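Local coordinates for Sodium/calcium exchanger membrane region domain-containing protein (Archaeoglobus fulgidus, PDB 4KPP) that probably exchanges protons for calcium ions across the membrane, as a CAX-type antiporter of the sodium/calcium exchanger family, at residues E95-A100 and Q305-D310; G40-S45 and L221-A226. All blocks are in the same frame, centred on the assembly; numbering follows the deposited sequence.

Contact 1: residues E95-A100 and Q305-D310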
loop_
_atom_site.group_PDB
_atom_site.type_symbol
_atom_site.label_atom_id
_atom_site.label_comp_id
_atom_site.label_asym_id
_atom_site.label_seq_id
_atom_site.Cartn_x
_atom_site.Cartn_y
_atom_site.Cartn_z
ATOM N N GLU A 95 9.584 -21.789 3.115
ATOM C CA GLU A 95 8.276 -21.164 3.267
ATOM C C GLU A 95 8.254 -19.699 2.836
ATOM O O GLU A 95 7.191 -19.148 2.554
ATOM C CB GLU A 95 7.789 -21.298 4.711
ATOM C CG GLU A 95 7.443 -22.720 5.112
ATOM C CD GLU A 95 6.353 -23.315 4.240
ATOM O OE1 GLU A 95 5.212 -22.809 4.281
ATOM O OE2 GLU A 95 6.640 -24.285 3.507
ATOM N N TYR A 96 9.426 -19.075 2.780
ATOM C CA TYR A 96 9.519 -17.664 2.413
ATOM C C TYR A 96 9.049 -17.404 0.979
ATOM O O TYR A 96 8.671 -16.280 0.637
ATOM C CB TYR A 96 10.942 -17.139 2.630
ATOM C CG TYR A 96 11.357 -17.071 4.089
ATOM C CD1 TYR A 96 10.831 -16.103 4.937
ATOM C CD2 TYR A 96 12.277 -17.970 4.615
ATOM C CE1 TYR A 96 11.200 -16.034 6.268
ATOM C CE2 TYR A 96 12.657 -17.907 5.948
ATOM C CZ TYR A 96 12.115 -16.934 6.769
ATOM O OH TYR A 96 12.484 -16.860 8.093
ATOM N N VAL A 97 9.068 -18.446 0.150
ATOM C CA VAL A 97 8.550 -18.360 -1.211
ATOM C C VAL A 97 7.057 -18.031 -1.210
ATOM O O VAL A 97 6.598 -17.169 -1.962
ATOM C CB VAL A 97 8.769 -19.678 -1.983
ATOM C CG1 VAL A 97 8.153 -19.590 -3.369
ATOM C CG2 VAL A 97 10.259 -20.015 -2.068
ATOM N N HIS A 98 6.304 -18.725 -0.363
ATOM C CA HIS A 98 4.870 -18.489 -0.256
ATOM C C HIS A 98 4.590 -17.183 0.475
ATOM O O HIS A 98 3.659 -16.462 0.122
ATOM C CB HIS A 98 4.175 -19.644 0.471
ATOM C CG HIS A 98 4.627 -21.000 0.028
ATOM N ND1 HIS A 98 4.424 -21.473 -1.251
ATOM C CD2 HIS A 98 5.267 -21.988 0.695
ATOM C CE1 HIS A 98 4.924 -22.691 -1.352
ATOM N NE2 HIS A 98 5.443 -23.028 -0.184
ATOM N N TYR A 99 5.394 -16.884 1.493
ATOM C CA TYR A 99 5.178 -15.697 2.320
ATOM C C TYR A 99 5.240 -14.401 1.511
ATOM O O TYR A 99 4.492 -13.461 1.779
ATOM C CB TYR A 99 6.180 -15.639 3.477
ATOM C CG TYR A 99 6.017 -16.735 4.515
ATOM C CD1 TYR A 99 4.865 -17.517 4.567
ATOM C CD2 TYR A 99 7.015 -16.980 5.450
ATOM C CE1 TYR A 99 4.722 -18.519 5.519
ATOM C CE2 TYR A 99 6.879 -17.976 6.405
ATOM C CZ TYR A 99 5.734 -18.742 6.436
ATOM O OH TYR A 99 5.607 -19.731 7.387
ATOM N N ALA A 100 6.127 -14.359 0.522
ATOM C CA ALA A 100 6.306 -13.165 -0.294
ATOM C C ALA A 100 5.024 -12.807 -1.028
ATOM O O ALA A 100 4.634 -11.639 -1.086
ATOM C CB ALA A 100 7.451 -13.356 -1.285
ATOM N N GLN A 305 15.575 -15.843 -12.276
ATOM C CA GLN A 305 14.643 -16.831 -11.745
ATOM C C GLN A 305 13.219 -16.300 -11.623
ATOM O O GLN A 305 13.002 -15.136 -11.302
ATOM C CB GLN A 305 15.139 -17.333 -10.385
ATOM C CG GLN A 305 14.441 -18.584 -9.885
ATOM C CD GLN A 305 15.081 -19.145 -8.631
ATOM O OE1 GLN A 305 16.108 -18.647 -8.169
ATOM N NE2 GLN A 305 14.476 -20.190 -8.072
ATOM N N SER A 306 12.252 -17.172 -11.891
ATOM C CA SER A 306 10.842 -16.840 -11.732
ATOM C C SER A 306 10.366 -17.171 -10.318
ATOM O O SER A 306 10.794 -18.163 -9.729
ATOM C CB SER A 306 9.995 -17.603 -12.752
ATOM O OG SER A 306 10.290 -17.191 -14.074
ATOM N N LEU A 307 9.487 -16.336 -9.776
ATOM C CA LEU A 307 8.935 -16.576 -8.450
ATOM C C LEU A 307 7.789 -17.574 -8.557
ATOM O O LEU A 307 6.743 -17.259 -9.126
ATOM C CB LEU A 307 8.452 -15.268 -7.827
ATOM C CG LEU A 307 7.765 -15.341 -6.463
ATOM C CD1 LEU A 307 8.706 -15.901 -5.410
ATOM C CD2 LEU A 307 7.261 -13.968 -6.052
ATOM N N PRO A 308 7.986 -18.786 -8.014
ATOM C CA PRO A 308 6.985 -19.850 -8.144
ATOM C C PRO A 308 5.686 -19.486 -7.436
ATOM O O PRO A 308 5.691 -18.725 -6.467
ATOM C CB PRO A 308 7.650 -21.053 -7.455
ATOM C CG PRO A 308 9.107 -20.713 -7.380
ATOM C CD PRO A 308 9.157 -19.223 -7.237
ATOM N N LEU A 309 4.584 -20.028 -7.935
ATOM C CA LEU A 309 3.274 -19.782 -7.367
ATOM C C LEU A 309 2.585 -21.131 -7.236
ATOM O O LEU A 309 2.179 -21.723 -8.237
ATOM C CB LEU A 309 2.476 -18.869 -8.298
ATOM C CG LEU A 309 1.761 -17.618 -7.782
ATOM C CD1 LEU A 309 2.640 -16.791 -6.850
ATOM C CD2 LEU A 309 1.303 -16.775 -8.974
ATOM N N ASP A 310 2.467 -21.630 -6.010
ATOM C CA ASP A 310 1.820 -22.918 -5.785
ATOM C C ASP A 310 0.301 -22.790 -5.912
ATOM O O ASP A 310 -0.208 -21.717 -6.248
ATOM C CB ASP A 310 2.230 -23.520 -4.431
ATOM C CG ASP A 310 1.655 -22.763 -3.236
ATOM O OD1 ASP A 310 1.204 -21.615 -3.399
ATOM O OD2 ASP A 310 1.665 -23.321 -2.118
HETATM O O HOH W 1 4.857 -17.436 -4.106
HETATM O O HOH W 2 3.813 -20.418 -3.596
#
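V97 meets P308 at about a right angle: its CG1 methyl lies 4.0 Å from P308 CD, at the proline's ring. CG1 is anti to the backbone N (chi1 177°), which turns this branch toward 307-308, where L307 CD1 completes the apolar patch at 4.3 Å from V97 CG1. Next to it H98 and D310 also cross roughly at right angles, yet their flat groups are inclined by just 27°, with the carboxylate oxygen OD2 of D310 3.4 Å from H98 CE1 and oblique to the ring.

Water carries the polar part of the contact. One molecule donates both to V97 O and to P308 O, 2.8 Å from each, joining the two backbones. A second sits in the plane of the imidazole, 2.6 Å from H98 ND1, and accepts from D310 N at 3.0 Å. D310 itself is the N-cap of helix 311-331, its OD1 taking the backbone N-H of Q313. Cutting D310 back to an alanine removes the carboxylate, which would probably leave the N-H of Q313 without its cap and H98 without its acidic neighbour.

The chemistry thus illustrates a largely water-mediated contact at the protein surface: strand 307-308, paired with 160-161, meets the start of helix 96-127 through two apolar side-chain contacts and one water bridge, the other bridge reaching D310 beyond it, while the acidic group may favour positive charge on H98.

Contact 2: residues G40-S45 and L221-A226; sequences GLAVVS and LMSVEA
V43 meets S223 by van der Waals contact, the pair whose CA atoms approach most closely between the two segments, at 6.5 Å. The CG2 methyl of V43 reaches the CB of S223 at 3.6 Å. With CG1 anti to the backbone N (chi1 169°), CG2 stands beside that N and is the branch presented to the serine. One turn of the helix thus offers two small groups to a single residue, for the CB of A42 lies 3.8 Å from the hydroxyl oxygen OG of S223. All three residues are buried, and W20 of helix 18-25 touches both A42 and S223, while P77 of helix 76-91 packs against V43.

Polar interactions run within each side. S223 occupies the N-cap position of helix 224-237, but its side chain makes no capping bond; OG hydrogen-bonds instead to the carbonyl oxygen of T219, in the preceding helix. The buried hydroxyl is therefore satisfied by the backbone while its flank is turned to a methyl group. On the other segment S45 OG lies 2.5 Å from L41 O, a distance too short to be relied on in detail.

As a worked case of a helix packing against a helix break in a membrane protein, the contact sets a transmembrane helix, 32-60, against the break between helices 202-221 and 224-237, so joining the two sequence-family regions of this exchanger, away from the calcium site.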
loop_
_atom_site.group_PDB
_atom_site.type_symbol
_atom_site.label_atom_id
_atom_site.label_comp_id
_atom_site.label_asym_id
_atom_site.label_seq_id
_atom_site.Cartn_x
_atom_site.Cartn_y
_atom_site.Cartn_z
ATOM N N GLY A 40 8.121 -3.374 15.662
ATOM C CA GLY A 40 6.912 -2.905 15.010
ATOM C C GLY A 40 6.578 -1.474 15.393
ATOM O O GLY A 40 6.103 -0.695 14.563
ATOM N N LEU A 41 6.821 -1.124 16.653
ATOM C CA LEU A 41 6.613 0.245 17.104
ATOM C C LEU A 41 7.533 1.194 16.338
ATOM O O LEU A 41 7.112 2.266 15.903
ATOM C CB LEU A 41 6.848 0.361 18.614
ATOM C CG LEU A 41 6.662 1.739 19.254
ATOM C CD1 LEU A 41 5.258 2.276 18.993
ATOM C CD2 LEU A 41 6.950 1.683 20.750
ATOM N N ALA A 42 8.785 0.781 16.160
ATOM C CA ALA A 42 9.758 1.571 15.411
ATOM C C ALA A 42 9.377 1.733 13.938
ATOM O O ALA A 42 9.542 2.813 13.372
ATOM C CB ALA A 42 11.158 0.970 15.546
ATOM N N VAL A 43 8.870 0.668 13.319
ATOM C CA VAL A 43 8.496 0.723 11.904
ATOM C C VAL A 43 7.357 1.705 11.671
ATOM O O VAL A 43 7.446 2.587 10.816
ATOM C CB VAL A 43 8.080 -0.656 11.352
ATOM C CG1 VAL A 43 7.455 -0.508 9.973
ATOM C CG2 VAL A 43 9.271 -1.588 11.290
ATOM N N VAL A 44 6.287 1.543 12.439
ATOM C CA VAL A 44 5.126 2.419 12.346
ATOM C C VAL A 44 5.513 3.882 12.586
ATOM O O VAL A 44 5.077 4.775 11.861
ATOM C CB VAL A 44 4.031 1.981 13.345
ATOM C CG1 VAL A 44 2.934 3.029 13.454
ATOM C CG2 VAL A 44 3.452 0.631 12.936
ATOM N N SER A 45 6.347 4.111 13.598
ATOM C CA SER A 45 6.811 5.456 13.937
ATOM C C SER A 45 7.598 6.086 12.793
ATOM O O SER A 45 7.326 7.217 12.386
ATOM C CB SER A 45 7.673 5.415 15.197
ATOM O OG SER A 45 7.002 4.710 16.225
ATOM N N LEU A 221 14.881 -0.262 7.939
ATOM C CA LEU A 221 15.784 -1.319 7.490
ATOM C C LEU A 221 16.402 -2.094 8.656
ATOM O O LEU A 221 16.757 -3.264 8.512
ATOM C CB LEU A 221 16.878 -0.750 6.578
ATOM C CG LEU A 221 16.384 -0.048 5.306
ATOM C CD1 LEU A 221 17.540 0.554 4.515
ATOM C CD2 LEU A 221 15.562 -0.993 4.439
ATOM N N MET A 222 16.524 -1.439 9.809
ATOM C CA MET A 222 17.066 -2.080 11.006
ATOM C C MET A 222 15.976 -2.721 11.861
ATOM O O MET A 222 16.246 -3.201 12.960
ATOM C CB MET A 222 17.852 -1.072 11.851
ATOM C CG MET A 222 19.045 -0.452 11.142
ATOM S SD MET A 222 20.347 -1.647 10.776
ATOM C CE MET A 222 20.804 -2.140 12.436
ATOM N N SER A 223 14.749 -2.739 11.351
ATOM C CA SER A 223 13.615 -3.227 12.131
ATOM C C SER A 223 12.814 -4.358 11.471
ATOM O O SER A 223 12.239 -5.198 12.165
ATOM C CB SER A 223 12.676 -2.065 12.471
ATOM O OG SER A 223 13.344 -1.076 13.234
ATOM N N VAL A 224 12.768 -4.378 10.142
ATOM C CA VAL A 224 11.869 -5.297 9.438
ATOM C C VAL A 224 12.157 -6.778 9.659
ATOM O O VAL A 224 11.231 -7.572 9.787
ATOM C CB VAL A 224 11.801 -5.017 7.919
ATOM C CG1 VAL A 224 10.906 -3.818 7.644
ATOM C CG2 VAL A 224 13.200 -4.823 7.337
ATOM N N GLU A 225 13.432 -7.147 9.696
ATOM C CA GLU A 225 13.801 -8.540 9.924
ATOM C C GLU A 225 13.317 -9.010 11.288
ATOM O O GLU A 225 12.668 -10.046 11.400
ATOM C CB GLU A 225 15.313 -8.732 9.804
ATOM C CG GLU A 225 15.782 -10.142 10.133
ATOM C CD GLU A 225 17.279 -10.321 9.955
ATOM O OE1 GLU A 225 17.989 -9.307 9.787
ATOM O OE2 GLU A 225 17.747 -11.479 9.985
ATOM N N ALA A 226 13.627 -8.239 12.324
ATOM C CA ALA A 226 13.222 -8.599 13.674
ATOM C C ALA A 226 11.704 -8.612 13.801
ATOM O O ALA A 226 11.136 -9.482 14.459
ATOM C CB ALA A 226 13.832 -7.649 14.681
#

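How the contacts relate
From the N terminus, the chain passes helices 4-14 and 18-25, enters helix 32-60, which supplies residues 40-45, then reaches 95-100 at the start of helix 96-127. It runs on to 221-226, where contact 2 closes a mostly helical loop of 175 residues, and later to 305-310, where contact 1 closes another of 204. Because the segments alternate, the two closures cross rather than nest. Each joins the first family region to the second: contact 2 in a buried helix interface, contact 1 at the protein surface, through a short strand and the N-cap residue after it. Their centres are 23 Å apart and their nearest atoms about 8 Å; helix 76-91 packs against side chains from both.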